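Local coordinates for Serine/threonine-protein kinase Tel1 (Chaetomium thermophilum, PDB 6SKY) that probably phosphorylates serine and threonine residues followed by glutamine, using ATP, to switch on checkpoint signalling when DNA is damaged, at residues G1428-V1442 and I1454-L1466. Numbering follows the deposited sequence.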
# COMPACT_ATOMS: atom_id res chain seq x y z
N GLY A 1428 -40.82 49.40 -46.64
CA GLY A 1428 -40.92 48.00 -46.29
C GLY A 1428 -39.69 47.21 -46.67
O GLY A 1428 -38.57 47.60 -46.35
N TYR A 1429 -39.88 46.08 -47.34
CA TYR A 1429 -38.75 45.30 -47.83
C TYR A 1429 -38.12 45.90 -49.09
O TYR A 1429 -36.91 45.75 -49.27
CB TYR A 1429 -39.16 43.85 -48.09
CG TYR A 1429 -38.05 43.03 -48.70
CD1 TYR A 1429 -36.94 42.66 -47.96
CD2 TYR A 1429 -38.11 42.64 -50.03
CE1 TYR A 1429 -35.93 41.93 -48.53
CE2 TYR A 1429 -37.10 41.91 -50.60
CZ TYR A 1429 -36.01 41.56 -49.84
OH TYR A 1429 -35.00 40.83 -50.42
N PRO A 1430 -38.87 46.53 -50.00
CA PRO A 1430 -38.19 47.16 -51.15
C PRO A 1430 -37.15 48.18 -50.74
O PRO A 1430 -36.10 48.29 -51.39
CB PRO A 1430 -39.35 47.81 -51.91
CG PRO A 1430 -40.49 46.97 -51.61
CD PRO A 1430 -40.33 46.53 -50.19
N LEU A 1431 -37.40 48.93 -49.67
CA LEU A 1431 -36.41 49.86 -49.16
C LEU A 1431 -35.12 49.14 -48.78
O LEU A 1431 -34.02 49.55 -49.19
CB LEU A 1431 -36.98 50.60 -47.95
CG LEU A 1431 -36.07 51.60 -47.25
CD1 LEU A 1431 -35.65 52.68 -48.21
CD2 LEU A 1431 -36.79 52.20 -46.06
N GLU A 1432 -35.24 48.07 -48.00
CA GLU A 1432 -34.07 47.32 -47.56
C GLU A 1432 -33.33 46.73 -48.75
O GLU A 1432 -32.10 46.79 -48.81
CB GLU A 1432 -34.50 46.21 -46.61
CG GLU A 1432 -35.32 46.69 -45.44
CD GLU A 1432 -35.87 45.54 -44.62
OE1 GLU A 1432 -35.64 44.37 -45.00
OE2 GLU A 1432 -36.54 45.80 -43.60
N MET A 1433 -34.06 46.16 -49.70
CA MET A 1433 -33.43 45.57 -50.87
C MET A 1433 -32.67 46.62 -51.67
O MET A 1433 -31.53 46.40 -52.08
CB MET A 1433 -34.48 44.90 -51.75
CG MET A 1433 -33.94 44.50 -53.09
SD MET A 1433 -35.04 44.91 -54.45
CE MET A 1433 -33.96 44.58 -55.83
N LEU A 1434 -33.29 47.79 -51.89
CA LEU A 1434 -32.65 48.83 -52.68
C LEU A 1434 -31.40 49.36 -52.00
O LEU A 1434 -30.36 49.53 -52.64
CB LEU A 1434 -33.64 49.96 -52.95
CG LEU A 1434 -34.65 49.69 -54.06
CD1 LEU A 1434 -35.69 50.78 -54.11
CD2 LEU A 1434 -33.94 49.57 -55.39
N LEU A 1435 -31.49 49.64 -50.70
CA LEU A 1435 -30.31 50.10 -49.98
C LEU A 1435 -29.18 49.08 -50.06
O LEU A 1435 -28.05 49.41 -50.44
CB LEU A 1435 -30.67 50.39 -48.53
CG LEU A 1435 -31.60 51.58 -48.28
CD1 LEU A 1435 -31.95 51.68 -46.81
CD2 LEU A 1435 -30.96 52.85 -48.75
N HIS A 1436 -29.48 47.83 -49.70
CA HIS A 1436 -28.47 46.79 -49.66
C HIS A 1436 -27.90 46.49 -51.04
O HIS A 1436 -26.79 45.98 -51.14
CB HIS A 1436 -29.07 45.53 -49.04
CG HIS A 1436 -28.11 44.39 -48.93
ND1 HIS A 1436 -27.97 43.44 -49.92
CD2 HIS A 1436 -27.26 44.03 -47.94
CE1 HIS A 1436 -27.06 42.55 -49.54
NE2 HIS A 1436 -26.62 42.89 -48.35
N SER A 1437 -28.63 46.80 -52.11
CA SER A 1437 -28.11 46.56 -53.45
C SER A 1437 -27.29 47.73 -53.97
O SER A 1437 -26.30 47.52 -54.68
CB SER A 1437 -29.26 46.27 -54.41
OG SER A 1437 -30.09 45.24 -53.89
N LEU A 1438 -27.68 48.96 -53.66
CA LEU A 1438 -26.90 50.12 -54.08
C LEU A 1438 -25.60 50.24 -53.29
O LEU A 1438 -24.67 50.92 -53.76
CB LEU A 1438 -27.71 51.40 -53.91
CG LEU A 1438 -28.94 51.51 -54.80
CD1 LEU A 1438 -29.81 52.66 -54.33
CD2 LEU A 1438 -28.53 51.69 -56.24
N ARG A 1439 -25.54 49.63 -52.11
CA ARG A 1439 -24.30 49.63 -51.34
C ARG A 1439 -23.12 49.09 -52.13
O ARG A 1439 -21.97 49.33 -51.74
CB ARG A 1439 -24.50 48.82 -50.06
CG ARG A 1439 -23.52 49.12 -48.95
CD ARG A 1439 -23.86 48.31 -47.72
NE ARG A 1439 -24.12 46.92 -48.07
CZ ARG A 1439 -23.17 46.00 -48.20
NH1 ARG A 1439 -21.90 46.33 -48.00
NH2 ARG A 1439 -23.48 44.76 -48.52
N VAL A 1440 -23.36 48.38 -53.22
CA VAL A 1440 -22.28 47.88 -54.06
C VAL A 1440 -21.73 48.99 -54.95
O VAL A 1440 -20.51 49.15 -55.08
CB VAL A 1440 -22.75 46.68 -54.90
CG1 VAL A 1440 -21.71 46.33 -55.94
CG2 VAL A 1440 -23.05 45.50 -54.00
N PHE A 1441 -22.62 49.76 -55.58
CA PHE A 1441 -22.18 50.83 -56.46
C PHE A 1441 -21.65 52.03 -55.69
O PHE A 1441 -20.89 52.81 -56.25
CB PHE A 1441 -23.33 51.27 -57.36
CG PHE A 1441 -23.97 50.14 -58.11
CD1 PHE A 1441 -23.28 49.49 -59.12
CD2 PHE A 1441 -25.25 49.73 -57.80
CE1 PHE A 1441 -23.87 48.45 -59.80
CE2 PHE A 1441 -25.83 48.69 -58.48
CZ PHE A 1441 -25.14 48.05 -59.49
N VAL A 1442 -22.05 52.18 -54.43
CA VAL A 1442 -21.60 53.33 -53.64
C VAL A 1442 -20.08 53.39 -53.56
O VAL A 1442 -19.50 54.48 -53.47
CB VAL A 1442 -22.27 53.29 -52.25
CG1 VAL A 1442 -21.56 54.21 -51.28
CG2 VAL A 1442 -23.72 53.68 -52.37
N ILE A 1454 -29.15 58.44 -54.76
CA ILE A 1454 -30.31 57.58 -54.50
C ILE A 1454 -30.32 57.13 -53.04
O ILE A 1454 -31.38 57.04 -52.41
CB ILE A 1454 -30.33 56.38 -55.46
CG1 ILE A 1454 -30.23 56.85 -56.91
CG2 ILE A 1454 -31.62 55.63 -55.30
CD1 ILE A 1454 -30.15 55.71 -57.89
N THR A 1455 -29.14 56.85 -52.48
CA THR A 1455 -29.05 56.40 -51.10
C THR A 1455 -29.45 57.51 -50.14
O THR A 1455 -30.19 57.27 -49.18
CB THR A 1455 -27.64 55.93 -50.80
OG1 THR A 1455 -27.21 55.02 -51.82
CG2 THR A 1455 -27.60 55.23 -49.47
N GLN A 1456 -28.96 58.73 -50.37
CA GLN A 1456 -29.39 59.87 -49.57
C GLN A 1456 -30.90 60.01 -49.62
O GLN A 1456 -31.56 60.17 -48.58
CB GLN A 1456 -28.74 61.15 -50.07
CG GLN A 1456 -27.26 61.27 -49.80
CD GLN A 1456 -26.83 62.71 -49.68
OE1 GLN A 1456 -27.57 63.55 -49.18
NE2 GLN A 1456 -25.62 63.01 -50.14
N TYR A 1457 -31.48 59.95 -50.83
CA TYR A 1457 -32.91 60.14 -50.95
C TYR A 1457 -33.68 59.06 -50.20
O TYR A 1457 -34.65 59.37 -49.50
CB TYR A 1457 -33.33 60.14 -52.42
CG TYR A 1457 -34.82 60.22 -52.61
CD1 TYR A 1457 -35.50 61.42 -52.49
CD2 TYR A 1457 -35.56 59.08 -52.88
CE1 TYR A 1457 -36.87 61.49 -52.65
CE2 TYR A 1457 -36.93 59.14 -53.04
CZ TYR A 1457 -37.57 60.34 -52.92
OH TYR A 1457 -38.94 60.40 -53.08
N LEU A 1458 -33.26 57.81 -50.34
CA LEU A 1458 -33.98 56.71 -49.70
C LEU A 1458 -33.88 56.80 -48.18
O LEU A 1458 -34.89 56.64 -47.48
CB LEU A 1458 -33.45 55.37 -50.20
CG LEU A 1458 -33.80 55.05 -51.65
CD1 LEU A 1458 -33.04 53.84 -52.13
CD2 LEU A 1458 -35.29 54.82 -51.77
N ILE A 1459 -32.68 57.04 -47.65
CA ILE A 1459 -32.55 57.14 -46.20
C ILE A 1459 -33.35 58.32 -45.67
O ILE A 1459 -33.95 58.25 -44.59
CB ILE A 1459 -31.07 57.24 -45.79
CG1 ILE A 1459 -30.28 56.05 -46.32
CG2 ILE A 1459 -30.94 57.28 -44.29
CD1 ILE A 1459 -28.82 56.11 -46.00
N LYS A 1460 -33.38 59.42 -46.43
CA LYS A 1460 -34.09 60.60 -45.97
C LYS A 1460 -35.60 60.39 -46.00
O LYS A 1460 -36.30 60.79 -45.06
CB LYS A 1460 -33.70 61.79 -46.84
CG LYS A 1460 -33.72 63.13 -46.13
CD LYS A 1460 -32.99 64.18 -46.95
CE LYS A 1460 -32.78 65.45 -46.15
NZ LYS A 1460 -32.02 66.46 -46.93
N ARG A 1461 -36.11 59.74 -47.04
CA ARG A 1461 -37.55 59.57 -47.19
C ARG A 1461 -38.11 58.43 -46.34
O ARG A 1461 -39.25 58.53 -45.87
CB ARG A 1461 -37.91 59.34 -48.65
CG ARG A 1461 -38.19 60.61 -49.44
CD ARG A 1461 -39.47 61.29 -48.97
NE ARG A 1461 -40.19 61.92 -50.07
CZ ARG A 1461 -40.20 63.23 -50.31
NH1 ARG A 1461 -40.89 63.71 -51.34
NH2 ARG A 1461 -39.54 64.06 -49.53
N GLY A 1462 -37.35 57.36 -46.14
CA GLY A 1462 -37.84 56.23 -45.38
C GLY A 1462 -37.54 56.32 -43.90
O GLY A 1462 -37.43 55.29 -43.23
N ASP A 1463 -37.40 57.54 -43.39
CA ASP A 1463 -37.14 57.73 -41.97
C ASP A 1463 -38.23 57.12 -41.11
O ASP A 1463 -37.95 56.53 -40.06
CB ASP A 1463 -36.98 59.21 -41.66
CG ASP A 1463 -35.56 59.68 -41.76
OD1 ASP A 1463 -34.68 58.82 -41.98
OD2 ASP A 1463 -35.31 60.90 -41.62
N GLU A 1464 -39.49 57.25 -41.53
CA GLU A 1464 -40.59 56.73 -40.73
C GLU A 1464 -40.52 55.22 -40.60
O GLU A 1464 -41.00 54.66 -39.60
CB GLU A 1464 -41.92 57.16 -41.33
CG GLU A 1464 -42.19 58.65 -41.23
CD GLU A 1464 -43.54 59.04 -41.79
OE1 GLU A 1464 -44.17 58.20 -42.47
OE2 GLU A 1464 -43.97 60.19 -41.55
N TYR A 1465 -39.93 54.54 -41.58
CA TYR A 1465 -39.79 53.09 -41.50
C TYR A 1465 -38.53 52.69 -40.74
O TYR A 1465 -38.59 51.83 -39.86
CB TYR A 1465 -39.78 52.49 -42.90
CG TYR A 1465 -39.50 51.01 -42.90
CD1 TYR A 1465 -40.47 50.10 -42.54
CD2 TYR A 1465 -38.25 50.52 -43.24
CE1 TYR A 1465 -40.22 48.75 -42.53
CE2 TYR A 1465 -37.98 49.18 -43.22
CZ TYR A 1465 -38.97 48.29 -42.87
OH TYR A 1465 -38.71 46.95 -42.86
N LEU A 1466 -37.40 53.32 -41.06
CA LEU A 1466 -36.13 52.95 -40.45
C LEU A 1466 -36.16 53.04 -38.93
O LEU A 1466 -35.30 52.45 -38.27
CB LEU A 1466 -35.02 53.84 -40.99
CG LEU A 1466 -34.68 53.59 -42.45
CD1 LEU A 1466 -33.53 54.47 -42.89
CD2 LEU A 1466 -34.35 52.14 -42.66
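L1458 enters the opposing helix as a knob in a hole formed by L1431, L1434, L1435 and L1438. Its CB rests on L1435 CD2 (3.8 Å), while CD1 runs on to L1434 CB and L1438 CD1; the side chains of L1431 and L1435 each run alongside that of L1458 in the opposite sense. Helix 1429-1441 and helix 1448-1461, linked by a short turn, pack as an antiparallel hairpin, as in an alpha solenoid, with 153° between the directions of 1429-1441 and the 1454-1461 part. At one end the L1438 side chain crosses I1454 at about a right angle, its CD1 3.6 Å from I1454 CG2. L1431 forks between the two helices of 1454-1466: CD1 lies on L1458, and CD2 reaches Y1465 CD2 at 3.6 Å and, more loosely, L1466. With CG anti to the backbone N (chi1 174°), Y1465 turns one face of its ring to G1428, whose CA lies over it in a CH-pi contact, 4.1 Å from the centroid. Y1465 OH donates to E1432 OE2 at 2.6 Å, meeting the anti side 34° out of the carboxylate plane; carboxylate and ring are turned well off coplanar. A phenylalanine here would probably keep the ring packing but leave the E1432 carboxylate without this donor and freer to turn. F1472 and Y1476 of helix 1470-1487 extend the apolar seam past L1435. The hairpin is thus held mainly by leucine packing, while the one hydrogen bond between the segments, Y1465 to E1432, adds a directional tie near G1428.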